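Long-range contacts in D-glycerate 3-kinase (Cryptococcus neoformans var. grubii serotype A, PDB 6CKG), which probably catalyses the ATP-dependent phosphorylation of D-glycerate to 3-phosphoglycerate, as a kinase of the P-loop class: residues 250-255 and 315-320; 48-53 and 176-181. All blocks are in the same frame, centred on the assembly; numbering follows the deposited sequence.

Overall arrangement
Both contacts are pairings of parallel strands in one sheet, whose strand order 2-3-1-4-5-6 has at its heart the 2-3-1-4-5 order of P-loop kinases. Contact 2 joins the central strand 48-53, which runs into the P-loop, to 176-181; contact 1 joins 250-255 to 315-320 further across the sheet. Their centres are about 18 Å apart, yet they meet because strands 48-53 and 247-253 are neighbours. Ile-251 N probably donates a hydrogen bond of 2.9 Å to Gln-53 O. A bound 1,2-ethanediol, probably from the crystallisation liquor, lies about 4 Å from the Ile-251 side chain and touches Glu-180, so it may mark a pocket at the strand ends.

Contact 1. Residues 250-255 and 315-320; sequences QIQPLD and RFIVNI
Gln-250, Gln-252 and Arg-315 gather on one face of two parallel neighbours in the mixed sheet of a P-loop kinase fold, and they bury more surface here than the other residues. The Gln-250 and Arg-315 side chains run side by side. Gln-250 OE1 takes a hydrogen bond from Arg-315 NE at 2.8 Å, lying nearly in the guanidinium plane, and a weak second one from NH2. The bend at chi3 of Arg-315 (-53°) swings NE toward this oxygen. An amide suits the place because it has something to offer on both sides: NE2 of Gln-250 donates to Gln-53 on the next strand. Arg-315 is buried, and its charge is met by salt bridges to Glu-328 and Asp-303.

Gln-252 reaches the same arginine differently. Its CG is anti to the backbone N (chi1 -180°), and the extended chain crosses the arginine obliquely, with CD of Gln-252 3.7 Å from CD of Arg-315. The two flat groups are only 13° from parallel, but this is packing: OE1 makes no hydrogen bond to NE.

Beneath them the backbone ladder runs through Gln-252, whose N donates to Phe-316 O at 2.8 Å and whose O accepts from Val-318 N at 3.1 Å. Pro-253, which lacks an N-H, costs this ladder nothing, since the next bond comes from Leu-254 N to Val-318 O. On the opposite face, Ile-251 meets Val-318, and Trp-262 of helix 258-273 packs on Val-318. Back on the glutamine face, just past the strand end, Leu-254 crosses Ile-317 at about a right angle, its CD2 3.8 Å from Ile-317 CG2.

Contact 2. Residues 48-53 and 176-181; sequences LVVGVQ and VVIFEG. With EDO (1,2-ethanediol), chain D.
Leu-48 opens the pairing with its carbonyl: O accepts the N-H of Val-177 at 2.8 Å, beginning the parallel ladder between the P-loop strand and strand 176-180. Val-49 points to the face opposite Leu-48, beside Val-177, and a beta-branched residue suits such a buried strand, being compact and at ease in an extended backbone. Val-50 bonds with both backbone ends, its N to Val-177 O at 2.7 Å and its O to Phe-179 N. Its side chain packs against two neighbours. CG2 of Val-50, anti to its carbonyl carbon, comes within 3.7 Å of Val-176 CG1, while the chi2 of Ile-178 (-64°) brings CD1 back to 3.8 Å from Val-50 CB.

Gly-51, with no side chain, lies on the face of Val-49 and Phe-179, its CA 3.3 Å from Phe-179 O. That oxygen also accepts Val-52 N. Val-52 sets CG2 against Ile-178 CG2, and its CB meets Glu-180 CB at 3.8 Å. From there the Glu-180 chain turns away: OE2 bonds Ser-83, and OE1 accepts O2 of the ethanediol at 3.3 Å. An acidic residue at the end of this strand is consistent with the Walker B position of P-loop kinases.

Gln-53 ends the strand, with CG 3.4 Å from Gly-181 O; its chain bends at chi2 (-82°), and the amide NE2 donates to Trp-182 O. Helix 118-129 packs on the face of Val-49, Val-177 and Phe-179, helix 19-38 touches Leu-48 and Val-176 on the other, and strand 247-253 flanks strand 48-53.

Contact 1. Residues 250-255 and 315-320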
ATOM      1  N   GLN A 250      10.080  -1.564  -2.014  1.00 25.96           N
ATOM      2  CA  GLN A 250       9.124  -2.460  -2.654  1.00 27.60           C
ATOM      3  C   GLN A 250       9.542  -3.916  -2.475  1.00 27.04           C
ATOM      4  O   GLN A 250      10.709  -4.260  -2.664  1.00 31.03           O
ATOM      5  CB  GLN A 250       8.972  -2.133  -4.151  1.00 25.61           C
ATOM      6  CG  GLN A 250       8.145  -3.167  -4.903  1.00 23.03           C
ATOM      7  CD  GLN A 250       8.046  -2.879  -6.396  1.00 28.74           C
ATOM      8  OE1 GLN A 250       9.057  -2.729  -7.077  1.00 29.34           O
ATOM      9  NE2 GLN A 250       6.824  -2.786  -6.901  1.00 33.69           N
ATOM     10  N   ILE A 251       8.593  -4.766  -2.099  1.00 26.04           N
ATOM     11  CA  ILE A 251       8.803  -6.208  -2.071  1.00 29.05           C
ATOM     12  C   ILE A 251       8.119  -6.777  -3.310  1.00 33.29           C
ATOM     13  O   ILE A 251       6.894  -6.704  -3.440  1.00 32.15           O
ATOM     14  CB  ILE A 251       8.246  -6.842  -0.790  1.00 32.19           C
ATOM     15  CG1 ILE A 251       8.871  -6.180   0.443  1.00 28.84           C
ATOM     16  CG2 ILE A 251       8.539  -8.329  -0.790  1.00 34.93           C
ATOM     17  CD1 ILE A 251       8.207  -6.564   1.756  1.00 35.85           C
ATOM     18  N   GLN A 252       8.908  -7.324  -4.234  1.00 31.93           N
ATOM     19  CA  GLN A 252       8.386  -7.795  -5.512  1.00 34.86           C
ATOM     20  C   GLN A 252       8.563  -9.304  -5.596  1.00 34.88           C
ATOM     21  O   GLN A 252       9.711  -9.784  -5.566  1.00 33.98           O
ATOM     22  CB  GLN A 252       9.114  -7.112  -6.670  1.00 32.27           C
ATOM     23  CG  GLN A 252       8.635  -7.540  -8.039  1.00 42.24           C
ATOM     24  CD  GLN A 252       9.435  -6.873  -9.134  1.00 42.56           C
ATOM     25  OE1 GLN A 252       9.105  -5.771  -9.584  1.00 44.53           O
ATOM     26  NE2 GLN A 252      10.504  -7.524  -9.552  1.00 36.23           N
ATOM     27  N   PRO A 253       7.496 -10.097  -5.693  1.00 36.15           N
ATOM     28  CA  PRO A 253       7.682 -11.531  -5.922  1.00 36.55           C
ATOM     29  C   PRO A 253       8.312 -11.765  -7.285  1.00 33.00           C
ATOM     30  O   PRO A 253       8.146 -10.966  -8.212  1.00 35.13           O
ATOM     31  CB  PRO A 253       6.259 -12.091  -5.865  1.00 34.37           C
ATOM     32  CG  PRO A 253       5.407 -10.951  -6.309  1.00 37.46           C
ATOM     33  CD  PRO A 253       6.077  -9.703  -5.785  1.00 37.63           C
ATOM     34  N   LEU A 254       9.064 -12.865  -7.387  1.00 38.76           N
ATOM     35  CA  LEU A 254       9.563 -13.314  -8.682  1.00 40.35           C
ATOM     36  C   LEU A 254       8.430 -13.460  -9.679  1.00 42.42           C
ATOM     37  O   LEU A 254       8.574 -13.117 -10.859  1.00 41.41           O
ATOM     38  CB  LEU A 254      10.293 -14.652  -8.535  1.00 47.53           C
ATOM     39  CG  LEU A 254      11.791 -14.598  -8.290  1.00 46.98           C
ATOM     40  CD1 LEU A 254      12.336 -15.990  -8.020  1.00 46.85           C
ATOM     41  CD2 LEU A 254      12.470 -13.970  -9.488  1.00 48.10           C
ATOM     42  N   ASP A 255       7.291 -13.969  -9.216  1.00 37.99           N
ATOM     43  CA  ASP A 255       6.138 -14.234 -10.062  1.00 39.39           C
ATOM     44  C   ASP A 255       4.899 -13.789  -9.312  1.00 39.97           C
ATOM     45  O   ASP A 255       4.767 -14.048  -8.114  1.00 40.23           O
ATOM     46  CB  ASP A 255       6.032 -15.721 -10.420  1.00 45.76           C
ATOM     47  CG  ASP A 255       4.996 -16.002 -11.506  1.00 50.91           C
ATOM     48  OD1 ASP A 255       3.829 -15.575 -11.388  1.00 49.54           O
ATOM     49  OD2 ASP A 255       5.363 -16.658 -12.496  1.00 58.97           O
ATOM     50  N   ARG A 315      14.297  -2.152  -4.031  1.00 29.37           N
ATOM     51  CA  ARG A 315      13.422  -3.275  -4.339  1.00 28.68           C
ATOM     52  C   ARG A 315      14.053  -4.563  -3.841  1.00 29.92           C
ATOM     53  O   ARG A 315      15.224  -4.832  -4.125  1.00 29.43           O
ATOM     54  CB  ARG A 315      13.166  -3.389  -5.846  1.00 28.17           C
ATOM     55  CG  ARG A 315      12.492  -4.712  -6.251  1.00 28.18           C
ATOM     56  CD  ARG A 315      12.212  -4.765  -7.777  1.00 30.12           C
ATOM     57  NE  ARG A 315      11.456  -3.587  -8.198  1.00 24.51           N
ATOM     58  CZ  ARG A 315      11.938  -2.643  -8.994  1.00 28.08           C
ATOM     59  NH1 ARG A 315      13.166  -2.750  -9.484  1.00 32.98           N
ATOM     60  NH2 ARG A 315      11.197  -1.595  -9.305  1.00 36.53           N
ATOM     61  N   PHE A 316      13.280  -5.357  -3.112  1.00 26.32           N
ATOM     62  CA  PHE A 316      13.662  -6.718  -2.766  1.00 32.11           C
ATOM     63  C   PHE A 316      12.906  -7.665  -3.678  1.00 32.56           C
ATOM     64  O   PHE A 316      11.681  -7.585  -3.770  1.00 27.01           O
ATOM     65  CB  PHE A 316      13.325  -7.056  -1.312  1.00 25.82           C
ATOM     66  CG  PHE A 316      14.061  -6.220  -0.297  1.00 25.95           C
ATOM     67  CD1 PHE A 316      15.363  -6.532   0.067  1.00 31.23           C
ATOM     68  CD2 PHE A 316      13.437  -5.147   0.312  1.00 32.36           C
ATOM     69  CE1 PHE A 316      16.036  -5.768   1.013  1.00 33.39           C
ATOM     70  CE2 PHE A 316      14.101  -4.376   1.254  1.00 34.31           C
ATOM     71  CZ  PHE A 316      15.398  -4.688   1.611  1.00 29.81           C
ATOM     72  N   ILE A 317      13.629  -8.551  -4.345  1.00 33.74           N
ATOM     73  CA  ILE A 317      13.026  -9.584  -5.176  1.00 36.94           C
ATOM     74  C   ILE A 317      13.058 -10.874  -4.373  1.00 34.22           C
ATOM     75  O   ILE A 317      14.126 -11.302  -3.926  1.00 35.10           O
ATOM     76  CB  ILE A 317      13.771  -9.726  -6.511  1.00 36.21           C
ATOM     77  CG1 ILE A 317      13.721  -8.388  -7.258  1.00 39.76           C
ATOM     78  CG2 ILE A 317      13.194 -10.869  -7.336  1.00 38.19           C
ATOM     79  CD1 ILE A 317      14.474  -8.357  -8.557  1.00 46.20           C
ATOM     80  N   VAL A 318      11.893 -11.484  -4.161  1.00 33.27           N
ATOM     81  CA  VAL A 318      11.794 -12.611  -3.239  1.00 36.06           C
ATOM     82  C   VAL A 318      11.250 -13.841  -3.962  1.00 37.74           C
ATOM     83  O   VAL A 318      10.503 -13.739  -4.945  1.00 34.26           O
ATOM     84  CB  VAL A 318      10.914 -12.252  -2.020  1.00 35.87           C
ATOM     85  CG1 VAL A 318      11.532 -11.098  -1.236  1.00 34.67           C
ATOM     86  CG2 VAL A 318       9.512 -11.894  -2.464  1.00 39.25           C
ATOM     87  N   ASN A 319      11.639 -15.021  -3.470  1.00 38.61           N
ATOM     88  CA  ASN A 319      11.102 -16.265  -3.999  1.00 44.51           C
ATOM     89  C   ASN A 319       9.840 -16.632  -3.217  1.00 43.13           C
ATOM     90  O   ASN A 319       9.370 -15.872  -2.366  1.00 36.79           O
ATOM     91  CB  ASN A 319      12.155 -17.381  -3.980  1.00 43.88           C
ATOM     92  CG  ASN A 319      12.665 -17.713  -2.578  1.00 48.21           C
ATOM     93  OD1 ASN A 319      12.060 -17.357  -1.565  1.00 47.30           O
ATOM     94  ND2 ASN A 319      13.795 -18.415  -2.524  1.00 47.59           N
ATOM     95  N   ILE A 320       9.283 -17.813  -3.496  1.00 46.94           N
ATOM     96  CA  ILE A 320       8.004 -18.179  -2.897  1.00 49.70           C
ATOM     97  C   ILE A 320       8.141 -18.410  -1.401  1.00 52.71           C
ATOM     98  O   ILE A 320       7.161 -18.264  -0.659  1.00 49.04           O
ATOM     99  CB  ILE A 320       7.400 -19.407  -3.606  1.00 53.50           C
ATOM    100  CG1 ILE A 320       5.917 -19.547  -3.240  1.00 58.30           C
ATOM    101  CG2 ILE A 320       8.181 -20.671  -3.260  1.00 50.18           C
ATOM    102  CD1 ILE A 320       5.043 -20.061  -4.380  1.00 63.17           C
TER

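Contact 2. Residues 48-53 and 176-181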
ATOM      1  N   LEU A  48      11.058  12.053   7.189  1.00 30.91           N
ATOM      2  CA  LEU A  48      11.240  11.342   5.932  1.00 31.65           C
ATOM      3  C   LEU A  48      10.039  10.440   5.712  1.00 30.90           C
ATOM      4  O   LEU A  48       9.716   9.627   6.580  1.00 30.71           O
ATOM      5  CB  LEU A  48      12.522  10.511   5.979  1.00 29.60           C
ATOM      6  CG  LEU A  48      12.806   9.603   4.779  1.00 31.39           C
ATOM      7  CD1 LEU A  48      13.275  10.450   3.582  1.00 29.56           C
ATOM      8  CD2 LEU A  48      13.865   8.542   5.150  1.00 26.55           C
ATOM      9  N   VAL A  49       9.369  10.570   4.568  1.00 23.64           N
ATOM     10  CA  VAL A  49       8.235   9.703   4.241  1.00 26.71           C
ATOM     11  C   VAL A  49       8.753   8.544   3.393  1.00 29.66           C
ATOM     12  O   VAL A  49       9.188   8.737   2.253  1.00 26.34           O
ATOM     13  CB  VAL A  49       7.116  10.450   3.500  1.00 26.90           C
ATOM     14  CG1 VAL A  49       5.956   9.489   3.235  1.00 22.84           C
ATOM     15  CG2 VAL A  49       6.636  11.657   4.295  1.00 30.74           C
ATOM     16  N   VAL A  50       8.668   7.338   3.938  1.00 23.44           N
ATOM     17  CA  VAL A  50       9.064   6.121   3.246  1.00 22.72           C
ATOM     18  C   VAL A  50       7.793   5.423   2.776  1.00 25.54           C
ATOM     19  O   VAL A  50       7.034   4.900   3.595  1.00 22.75           O
ATOM     20  CB  VAL A  50       9.881   5.200   4.165  1.00 27.21           C
ATOM     21  CG1 VAL A  50      10.364   3.979   3.411  1.00 26.96           C
ATOM     22  CG2 VAL A  50      11.058   5.956   4.811  1.00 22.16           C
ATOM     23  N   GLY A  51       7.554   5.398   1.462  1.00 23.82           N
ATOM     24  CA  GLY A  51       6.499   4.548   0.918  1.00 24.61           C
ATOM     25  C   GLY A  51       6.932   3.086   0.891  1.00 27.50           C
ATOM     26  O   GLY A  51       8.091   2.762   0.645  1.00 24.48           O
ATOM     27  N   VAL A  52       5.981   2.193   1.143  1.00 24.70           N
ATOM     28  CA  VAL A  52       6.251   0.756   1.149  1.00 24.63           C
ATOM     29  C   VAL A  52       5.132   0.057   0.394  1.00 25.04           C
ATOM     30  O   VAL A  52       3.949   0.296   0.667  1.00 24.65           O
ATOM     31  CB  VAL A  52       6.364   0.188   2.580  1.00 31.55           C
ATOM     32  CG1 VAL A  52       6.558  -1.334   2.534  1.00 28.36           C
ATOM     33  CG2 VAL A  52       7.508   0.860   3.343  1.00 30.25           C
ATOM     34  N   GLN A  53       5.491  -0.787  -0.574  1.00 25.37           N
ATOM     35  CA  GLN A  53       4.483  -1.569  -1.284  1.00 23.96           C
ATOM     36  C   GLN A  53       4.959  -3.008  -1.403  1.00 28.08           C
ATOM     37  O   GLN A  53       6.150  -3.275  -1.596  1.00 27.60           O
ATOM     38  CB  GLN A  53       4.156  -0.975  -2.667  1.00 22.12           C
ATOM     39  CG  GLN A  53       2.996  -1.701  -3.448  1.00 24.24           C
ATOM     40  CD  GLN A  53       3.451  -2.955  -4.189  1.00 27.73           C
ATOM     41  OE1 GLN A  53       4.614  -3.081  -4.565  1.00 25.73           O
ATOM     42  NE2 GLN A  53       2.533  -3.891  -4.393  1.00 27.71           N
ATOM     43  N   VAL A 176      10.729   9.558  10.882  1.00 30.92           N
ATOM     44  CA  VAL A 176      10.392   8.755   9.708  1.00 27.01           C
ATOM     45  C   VAL A 176       8.917   8.408   9.770  1.00 27.81           C
ATOM     46  O   VAL A 176       8.419   7.992  10.819  1.00 28.36           O
ATOM     47  CB  VAL A 176      11.237   7.467   9.645  1.00 29.04           C
ATOM     48  CG1 VAL A 176      10.768   6.555   8.500  1.00 30.54           C
ATOM     49  CG2 VAL A 176      12.724   7.802   9.512  1.00 25.84           C
ATOM     50  N   VAL A 177       8.219   8.581   8.651  1.00 26.39           N
ATOM     51  CA  VAL A 177       6.864   8.076   8.466  1.00 25.78           C
ATOM     52  C   VAL A 177       6.937   6.907   7.497  1.00 26.13           C
ATOM     53  O   VAL A 177       7.459   7.047   6.385  1.00 30.01           O
ATOM     54  CB  VAL A 177       5.913   9.169   7.950  1.00 27.81           C
ATOM     55  CG1 VAL A 177       4.544   8.568   7.527  1.00 23.54           C
ATOM     56  CG2 VAL A 177       5.708  10.239   9.031  1.00 31.39           C
ATOM     57  N   ILE A 178       6.463   5.745   7.938  1.00 22.11           N
ATOM     58  CA  ILE A 178       6.270   4.601   7.056  1.00 28.74           C
ATOM     59  C   ILE A 178       4.830   4.654   6.551  1.00 31.88           C
ATOM     60  O   ILE A 178       3.881   4.628   7.349  1.00 27.87           O
ATOM     61  CB  ILE A 178       6.555   3.278   7.785  1.00 28.01           C
ATOM     62  CG1 ILE A 178       7.949   3.281   8.418  1.00 29.57           C
ATOM     63  CG2 ILE A 178       6.400   2.084   6.826  1.00 24.82           C
ATOM     64  CD1 ILE A 178       9.062   3.374   7.430  1.00 38.09           C
ATOM     65  N   PHE A 179       4.657   4.751   5.234  1.00 27.67           N
ATOM     66  CA  PHE A 179       3.325   4.793   4.611  1.00 26.10           C
ATOM     67  C   PHE A 179       3.220   3.602   3.662  1.00 27.37           C
ATOM     68  O   PHE A 179       3.777   3.628   2.559  1.00 21.67           O
ATOM     69  CB  PHE A 179       3.100   6.121   3.890  1.00 25.28           C
ATOM     70  CG  PHE A 179       1.772   6.199   3.115  1.00 30.33           C
ATOM     71  CD1 PHE A 179       0.663   5.463   3.512  1.00 29.81           C
ATOM     72  CD2 PHE A 179       1.663   7.006   1.987  1.00 29.99           C
ATOM     73  CE1 PHE A 179      -0.549   5.530   2.790  1.00 30.73           C
ATOM     74  CE2 PHE A 179       0.464   7.088   1.270  1.00 29.12           C
ATOM     75  CZ  PHE A 179      -0.646   6.349   1.689  1.00 27.48           C
ATOM     76  N   GLU A 180       2.532   2.548   4.096  1.00 24.62           N
ATOM     77  CA  GLU A 180       2.559   1.266   3.411  1.00 31.51           C
ATOM     78  C   GLU A 180       1.183   0.892   2.876  1.00 31.37           C
ATOM     79  O   GLU A 180       0.148   1.354   3.366  1.00 27.72           O
ATOM     80  CB  GLU A 180       3.048   0.161   4.340  1.00 33.99           C
ATOM     81  CG  GLU A 180       2.246   0.045   5.602  1.00 44.53           C
ATOM     82  CD  GLU A 180       1.688  -1.341   5.789  1.00 57.06           C
ATOM     83  OE1 GLU A 180       1.527  -2.053   4.772  1.00 64.50           O
ATOM     84  OE2 GLU A 180       1.411  -1.714   6.948  1.00 56.21           O
ATOM     85  N   GLY A 181       1.179   0.024   1.871  1.00 25.41           N
ATOM     86  CA  GLY A 181      -0.075  -0.383   1.268  1.00 29.19           C
ATOM     87  C   GLY A 181       0.107  -1.304   0.088  1.00 29.39           C
ATOM     88  O   GLY A 181       1.103  -1.200  -0.628  1.00 24.61           O
TER
HETATM   89  C1  EDO D 402       4.545  -5.700   2.662  1.00 74.98           C
HETATM   90  O1  EDO D 402       3.935  -6.740   1.890  1.00 78.03           O
HETATM   91  C2  EDO D 402       3.480  -4.830   3.325  1.00 69.34           C
HETATM   92  O2  EDO D 402       3.176  -3.698   2.500  1.00 69.55           O